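Local coordinates for protein transcriptional regulator, MarR family (Methanosarcina mazei, PDB 3S2W) that probably binds DNA as a winged-helix transcription factor of the MarR family, regulating gene expression, at residues L56-L70 with S105-E118. Residues are numbered along the deposited sequence; the frame is centred on the assembly and turned at random.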
loop_
_atom_site.group_PDB
_atom_site.type_symbol
_atom_site.label_atom_id
_atom_site.label_comp_id
_atom_site.label_asym_id
_atom_site.label_seq_id
_atom_site.Cartn_x
_atom_site.Cartn_y
_atom_site.Cartn_z
ATOM N N LEU A 56 -10.391 2.861 11.622
ATOM C CA LEU A 56 -11.729 2.367 11.893
ATOM C C LEU A 56 -11.746 0.824 11.923
ATOM O O LEU A 56 -12.247 0.237 12.878
ATOM C CB LEU A 56 -12.709 2.930 10.878
ATOM C CG LEU A 56 -14.122 3.191 11.382
ATOM C CD1 LEU A 56 -14.115 4.062 12.638
ATOM C CD2 LEU A 56 -14.973 3.822 10.281
HETATM N N MSE A 57 -11.173 0.170 10.909
HETATM C CA MSE A 57 -11.213 -1.291 10.825
HETATM C C MSE A 57 -10.502 -1.949 12.009
HETATM O O MSE A 57 -10.908 -3.007 12.482
HETATM C CB MSE A 57 -10.616 -1.801 9.495
HETATM C CG MSE A 57 -11.457 -1.472 8.241
HETATM SE SE MSE A 57 -13.316 -2.153 8.315
HETATM C CE MSE A 57 -13.004 -4.050 7.958
ATOM N N ARG A 58 -9.441 -1.315 12.488
ATOM C CA ARG A 58 -8.722 -1.814 13.655
ATOM C C ARG A 58 -9.549 -1.710 14.943
ATOM O O ARG A 58 -9.590 -2.651 15.735
ATOM C CB ARG A 58 -7.397 -1.066 13.809
ATOM C CG ARG A 58 -6.461 -1.669 14.835
ATOM C CD ARG A 58 -6.163 -3.110 14.520
ATOM N NE ARG A 58 -5.871 -3.853 15.737
ATOM C CZ ARG A 58 -4.696 -4.399 16.018
ATOM N NH1 ARG A 58 -3.688 -4.310 15.161
ATOM N NH2 ARG A 58 -4.543 -5.046 17.163
ATOM N N LEU A 59 -10.215 -0.574 15.148
ATOM C CA LEU A 59 -11.068 -0.420 16.315
ATOM C C LEU A 59 -12.175 -1.470 16.366
ATOM O O LEU A 59 -12.566 -1.887 17.454
ATOM C CB LEU A 59 -11.656 0.984 16.379
ATOM C CG LEU A 59 -10.591 2.012 16.699
ATOM C CD1 LEU A 59 -11.131 3.410 16.457
ATOM C CD2 LEU A 59 -10.147 1.818 18.137
ATOM N N TYR A 60 -12.681 -1.892 15.202
ATOM C CA TYR A 60 -13.674 -2.983 15.157
ATOM C C TYR A 60 -13.095 -4.313 15.636
ATOM O O TYR A 60 -13.841 -5.182 16.089
ATOM C CB TYR A 60 -14.259 -3.188 13.754
ATOM C CG TYR A 60 -15.057 -2.026 13.251
ATOM C CD1 TYR A 60 -15.943 -1.367 14.085
ATOM C CD2 TYR A 60 -14.912 -1.569 11.947
ATOM C CE1 TYR A 60 -16.675 -0.295 13.639
ATOM C CE2 TYR A 60 -15.637 -0.485 11.490
ATOM C CZ TYR A 60 -16.519 0.143 12.343
ATOM O OH TYR A 60 -17.253 1.217 11.919
ATOM N N ARG A 61 -11.780 -4.490 15.506
ATOM C CA ARG A 61 -11.165 -5.669 16.089
ATOM C C ARG A 61 -10.883 -5.441 17.578
ATOM O O ARG A 61 -11.293 -6.223 18.422
ATOM C CB ARG A 61 -9.896 -6.052 15.344
ATOM C CG ARG A 61 -10.086 -7.231 14.407
ATOM C CD ARG A 61 -8.785 -7.582 13.687
ATOM N NE ARG A 61 -8.317 -6.486 12.838
ATOM C CZ ARG A 61 -7.035 -6.190 12.632
ATOM N NH1 ARG A 61 -6.082 -6.915 13.219
ATOM N NH2 ARG A 61 -6.710 -5.168 11.836
ATOM N N GLU A 62 -10.197 -4.354 17.890
ATOM C CA GLU A 62 -9.750 -4.077 19.243
ATOM C C GLU A 62 -10.102 -2.633 19.567
ATOM O O GLU A 62 -9.389 -1.709 19.172
ATOM C CB GLU A 62 -8.230 -4.268 19.330
ATOM C CG GLU A 62 -7.745 -5.210 20.422
ATOM C CD GLU A 62 -7.597 -4.523 21.770
ATOM O OE1 GLU A 62 -8.633 -4.206 22.398
ATOM O OE2 GLU A 62 -6.442 -4.305 22.201
ATOM N N ASP A 63 -11.206 -2.439 20.275
ATOM C CA ASP A 63 -11.646 -1.101 20.649
ATOM C C ASP A 63 -10.995 -0.633 21.941
ATOM O O ASP A 63 -10.542 -1.438 22.744
ATOM C CB ASP A 63 -13.158 -1.092 20.813
ATOM C CG ASP A 63 -13.713 0.294 20.952
ATOM O OD1 ASP A 63 -12.973 1.257 20.671
ATOM O OD2 ASP A 63 -14.889 0.422 21.327
ATOM N N GLY A 64 -10.952 0.675 22.151
ATOM C CA GLY A 64 -10.342 1.206 23.351
ATOM C C GLY A 64 -8.837 1.031 23.355
ATOM O O GLY A 64 -8.234 0.823 24.390
ATOM N N ILE A 65 -8.218 1.125 22.191
ATOM C CA ILE A 65 -6.780 0.946 22.098
ATOM C C ILE A 65 -6.060 2.298 22.183
ATOM O O ILE A 65 -6.583 3.328 21.762
ATOM C CB ILE A 65 -6.421 0.215 20.796
ATOM C CG1 ILE A 65 -4.909 0.085 20.638
ATOM C CG2 ILE A 65 -6.981 0.943 19.609
ATOM C CD1 ILE A 65 -4.505 -0.388 19.246
ATOM N N ASN A 66 -4.866 2.296 22.752
ATOM C CA ASN A 66 -4.076 3.514 22.873
ATOM C C ASN A 66 -3.634 4.030 21.507
ATOM O O ASN A 66 -3.189 3.265 20.662
ATOM C CB ASN A 66 -2.852 3.241 23.746
ATOM C CG ASN A 66 -2.205 4.500 24.231
ATOM O OD1 ASN A 66 -1.587 5.241 23.455
ATOM N ND2 ASN A 66 -2.344 4.766 25.524
ATOM N N GLN A 67 -3.743 5.333 21.293
ATOM C CA GLN A 67 -3.475 5.916 19.983
ATOM C C GLN A 67 -2.052 5.645 19.496
ATOM O O GLN A 67 -1.813 5.492 18.304
ATOM C CB GLN A 67 -3.736 7.413 20.006
ATOM C CG GLN A 67 -3.659 8.020 18.650
ATOM C CD GLN A 67 -3.880 9.504 18.673
ATOM O OE1 GLN A 67 -4.891 9.988 19.183
ATOM N NE2 GLN A 67 -2.924 10.245 18.124
ATOM N N GLU A 68 -1.104 5.568 20.416
ATOM C CA GLU A 68 0.242 5.199 20.020
ATOM C C GLU A 68 0.274 3.741 19.534
ATOM O O GLU A 68 0.878 3.432 18.506
ATOM C CB GLU A 68 1.253 5.451 21.143
ATOM C CG GLU A 68 2.688 5.425 20.650
ATOM C CD GLU A 68 3.692 5.862 21.704
ATOM O OE1 GLU A 68 3.318 5.934 22.900
ATOM O OE2 GLU A 68 4.858 6.134 21.329
ATOM N N SER A 69 -0.389 2.848 20.257
ATOM C CA SER A 69 -0.492 1.460 19.813
ATOM C C SER A 69 -1.059 1.403 18.386
ATOM O O SER A 69 -0.528 0.708 17.532
ATOM C CB SER A 69 -1.360 0.616 20.767
ATOM O OG SER A 69 -0.970 0.759 22.125
ATOM N N LEU A 70 -2.132 2.139 18.121
ATOM C CA LEU A 70 -2.703 2.157 16.775
ATOM C C LEU A 70 -1.626 2.510 15.772
ATOM O O LEU A 70 -1.511 1.891 14.720
ATOM C CB LEU A 70 -3.833 3.170 16.678
ATOM C CG LEU A 70 -5.195 2.645 17.079
ATOM C CD1 LEU A 70 -6.169 3.782 17.023
ATOM C CD2 LEU A 70 -5.589 1.551 16.131
ATOM N N SER A 105 -1.060 10.243 27.173
ATOM C CA SER A 105 -1.448 9.835 25.831
ATOM C C SER A 105 -2.956 9.558 25.833
ATOM O O SER A 105 -3.616 9.821 26.839
ATOM C CB SER A 105 -0.660 8.584 25.450
ATOM O OG SER A 105 0.140 8.144 26.545
ATOM N N TYR A 106 -3.508 9.029 24.737
ATOM C CA TYR A 106 -4.956 8.829 24.670
ATOM C C TYR A 106 -5.397 7.433 24.255
ATOM O O TYR A 106 -4.725 6.776 23.473
ATOM C CB TYR A 106 -5.606 9.870 23.739
ATOM C CG TYR A 106 -5.632 11.285 24.277
ATOM C CD1 TYR A 106 -6.665 11.723 25.086
ATOM C CD2 TYR A 106 -4.633 12.190 23.959
ATOM C CE1 TYR A 106 -6.698 13.019 25.580
ATOM C CE2 TYR A 106 -4.660 13.498 24.451
ATOM C CZ TYR A 106 -5.695 13.902 25.259
ATOM O OH TYR A 106 -5.732 15.190 25.748
ATOM N N ARG A 107 -6.546 6.994 24.763
ATOM C CA ARG A 107 -7.191 5.775 24.267
ATOM C C ARG A 107 -8.363 6.101 23.343
ATOM O O ARG A 107 -9.168 6.997 23.631
ATOM C CB ARG A 107 -7.686 4.915 25.437
ATOM C CG ARG A 107 -6.771 3.765 25.777
ATOM C CD ARG A 107 -7.211 2.969 27.000
ATOM N NE ARG A 107 -6.305 1.831 27.169
ATOM C CZ ARG A 107 -5.112 1.901 27.763
ATOM N NH1 ARG A 107 -4.345 0.819 27.854
ATOM N NH2 ARG A 107 -4.684 3.052 28.268
ATOM N N VAL A 108 -8.483 5.381 22.232
ATOM C CA VAL A 108 -9.556 5.706 21.295
ATOM C C VAL A 108 -10.624 4.631 21.267
ATOM O O VAL A 108 -10.328 3.439 21.300
ATOM C CB VAL A 108 -9.049 6.077 19.867
ATOM C CG1 VAL A 108 -7.576 6.414 19.889
ATOM C CG2 VAL A 108 -9.323 4.972 18.891
ATOM N N PHE A 109 -11.875 5.085 21.241
ATOM C CA PHE A 109 -13.024 4.215 21.343
ATOM C C PHE A 109 -14.009 4.551 20.238
ATOM O O PHE A 109 -14.135 5.704 19.844
ATOM C CB PHE A 109 -13.732 4.452 22.669
ATOM C CG PHE A 109 -12.996 3.945 23.876
ATOM C CD1 PHE A 109 -13.307 2.703 24.421
ATOM C CD2 PHE A 109 -12.038 4.725 24.507
ATOM C CE1 PHE A 109 -12.652 2.223 25.556
ATOM C CE2 PHE A 109 -11.367 4.243 25.653
ATOM C CZ PHE A 109 -11.683 2.988 26.173
ATOM N N LEU A 110 -14.732 3.549 19.749
ATOM C CA LEU A 110 -15.837 3.797 18.822
ATOM C C LEU A 110 -17.012 4.434 19.554
ATOM O O LEU A 110 -17.332 4.051 20.685
ATOM C CB LEU A 110 -16.274 2.491 18.162
ATOM C CG LEU A 110 -15.241 1.899 17.195
ATOM C CD1 LEU A 110 -15.414 0.381 17.089
ATOM C CD2 LEU A 110 -15.296 2.595 15.797
ATOM N N THR A 111 -17.643 5.420 18.928
ATOM C CA THR A 111 -18.927 5.917 19.413
ATOM C C THR A 111 -20.049 5.018 18.884
ATOM O O THR A 111 -19.803 4.090 18.109
ATOM C CB THR A 111 -19.203 7.319 18.899
ATOM O OG1 THR A 111 -19.248 7.277 17.470
ATOM C CG2 THR A 111 -18.104 8.287 19.343
ATOM N N GLU A 112 -21.286 5.291 19.281
ATOM C CA GLU A 112 -22.392 4.497 18.753
ATOM C C GLU A 112 -22.495 4.646 17.243
ATOM O O GLU A 112 -22.596 3.653 16.528
ATOM C CB GLU A 112 -23.722 4.816 19.455
ATOM C CG GLU A 112 -24.011 3.863 20.614
ATOM C CD GLU A 112 -24.074 2.395 20.166
ATOM O OE1 GLU A 112 -24.857 2.090 19.242
ATOM O OE2 GLU A 112 -23.340 1.551 20.731
ATOM N N LYS A 113 -22.456 5.890 16.762
ATOM C CA LYS A 113 -22.379 6.158 15.323
ATOM C C LYS A 113 -21.300 5.290 14.639
ATOM O O LYS A 113 -21.554 4.660 13.623
ATOM C CB LYS A 113 -22.103 7.645 15.078
ATOM C CG LYS A 113 -22.460 8.150 13.689
ATOM C CD LYS A 113 -22.072 9.626 13.523
ATOM C CE LYS A 113 -22.752 10.272 12.318
ATOM N NZ LYS A 113 -22.437 11.727 12.204
ATOM N N GLY A 114 -20.100 5.241 15.206
ATOM C CA GLY A 114 -19.066 4.372 14.673
ATOM C C GLY A 114 -19.370 2.875 14.751
ATOM O O GLY A 114 -18.969 2.106 13.868
ATOM N N LYS A 115 -20.064 2.439 15.801
ATOM C CA LYS A 115 -20.340 1.012 15.927
ATOM C C LYS A 115 -21.354 0.607 14.875
ATOM O O LYS A 115 -21.199 -0.423 14.216
ATOM C CB LYS A 115 -20.790 0.609 17.338
ATOM C CG LYS A 115 -19.663 0.579 18.355
ATOM C CD LYS A 115 -20.175 0.508 19.794
ATOM C CE LYS A 115 -20.439 -0.926 20.244
ATOM N NZ LYS A 115 -20.920 -1.007 21.661
ATOM N N LYS A 116 -22.372 1.437 14.687
ATOM C CA LYS A 116 -23.394 1.144 13.694
ATOM C C LYS A 116 -22.886 1.200 12.248
ATOM O O LYS A 116 -23.581 0.776 11.325
ATOM C CB LYS A 116 -24.629 2.023 13.896
ATOM C CG LYS A 116 -25.401 1.663 15.171
ATOM C CD LYS A 116 -26.905 1.860 15.019
ATOM C CE LYS A 116 -27.677 1.109 16.103
ATOM N NZ LYS A 116 -29.152 1.237 15.899
ATOM N N LEU A 117 -21.668 1.696 12.051
ATOM C CA LEU A 117 -21.126 1.810 10.706
ATOM C C LEU A 117 -20.539 0.494 10.223
ATOM O O LEU A 117 -20.436 0.267 9.022
ATOM C CB LEU A 117 -20.056 2.886 10.647
ATOM C CG LEU A 117 -20.144 3.599 9.302
ATOM C CD1 LEU A 117 -21.582 4.040 9.107
ATOM C CD2 LEU A 117 -19.208 4.782 9.224
ATOM N N GLU A 118 -20.196 -0.371 11.176
ATOM C CA GLU A 118 -19.404 -1.584 10.936
ATOM C C GLU A 118 -19.888 -2.538 9.839
ATOM O O GLU A 118 -19.082 -3.007 9.052
ATOM C CB GLU A 118 -19.193 -2.356 12.246
ATOM C CG GLU A 118 -18.116 -3.396 12.159
ATOM C CD GLU A 118 -18.039 -4.276 13.409
ATOM O OE1 GLU A 118 -17.340 -5.301 13.349
ATOM O OE2 GLU A 118 -18.673 -3.963 14.444
HETATM O O HOH W 1 -17.115 1.702 22.095
#
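Asn66 faces Arg107 as an antiparallel non-hydrogen-bonded pair, where a short strand meets the central strand 106-110 on the side away from strand 94-98, closing the small three-stranded sheet of a winged helix-turn-helix domain, the DNA-binding fold of the MarR family. Two nearly straight backbone bonds fix the register: Val108 N gives to Ile65 O at 2.8 Å, and Gln67 N, in the first turn of helix 67-74, gives to Tyr106 O at 2.8 Å. Asn66 suits the N-cap just before this helix, because its short amide can turn back: OD1 accepts from Glu68 N at 3.1 Å, on a lone pair. The carboxylate of Asp63 ties the 62-64 turn to strand 106-110. With CG anti to the backbone N (chi1 -170°), it reaches the strand, where OD1 accepts a hydrogen bond from Leu110 N at 3.0 Å and a weak one from Gly64 N; OD2 accepts from a water that also donates to Leu110 O. Gly64, at positive phi, lays its CA over one face of the Phe109 ring, where a side chain would collide. Beneath the pairing, Val108 CG2 rests against both methyls of Leu59, while Leu110 fits its branches against Leu56 and the Tyr60 ring. Tyr60 spans from helix 53-61 to helix 112-133, and the extended chain of Glu118 runs the opposite way over one ring face, the carboxylate plane within 7° of the ring and CG 3.5 Å from the centroid; Glu118 OE1 goes on to a salt bridge with Lys122. A phenylalanine in place of Tyr60 would probably leave Gly114 O without its hydroxyl donor and the two helices without this polar link. That bond, Tyr60 OH to Gly114 O, measures 2.7 Å and lies in the carbonyl plane.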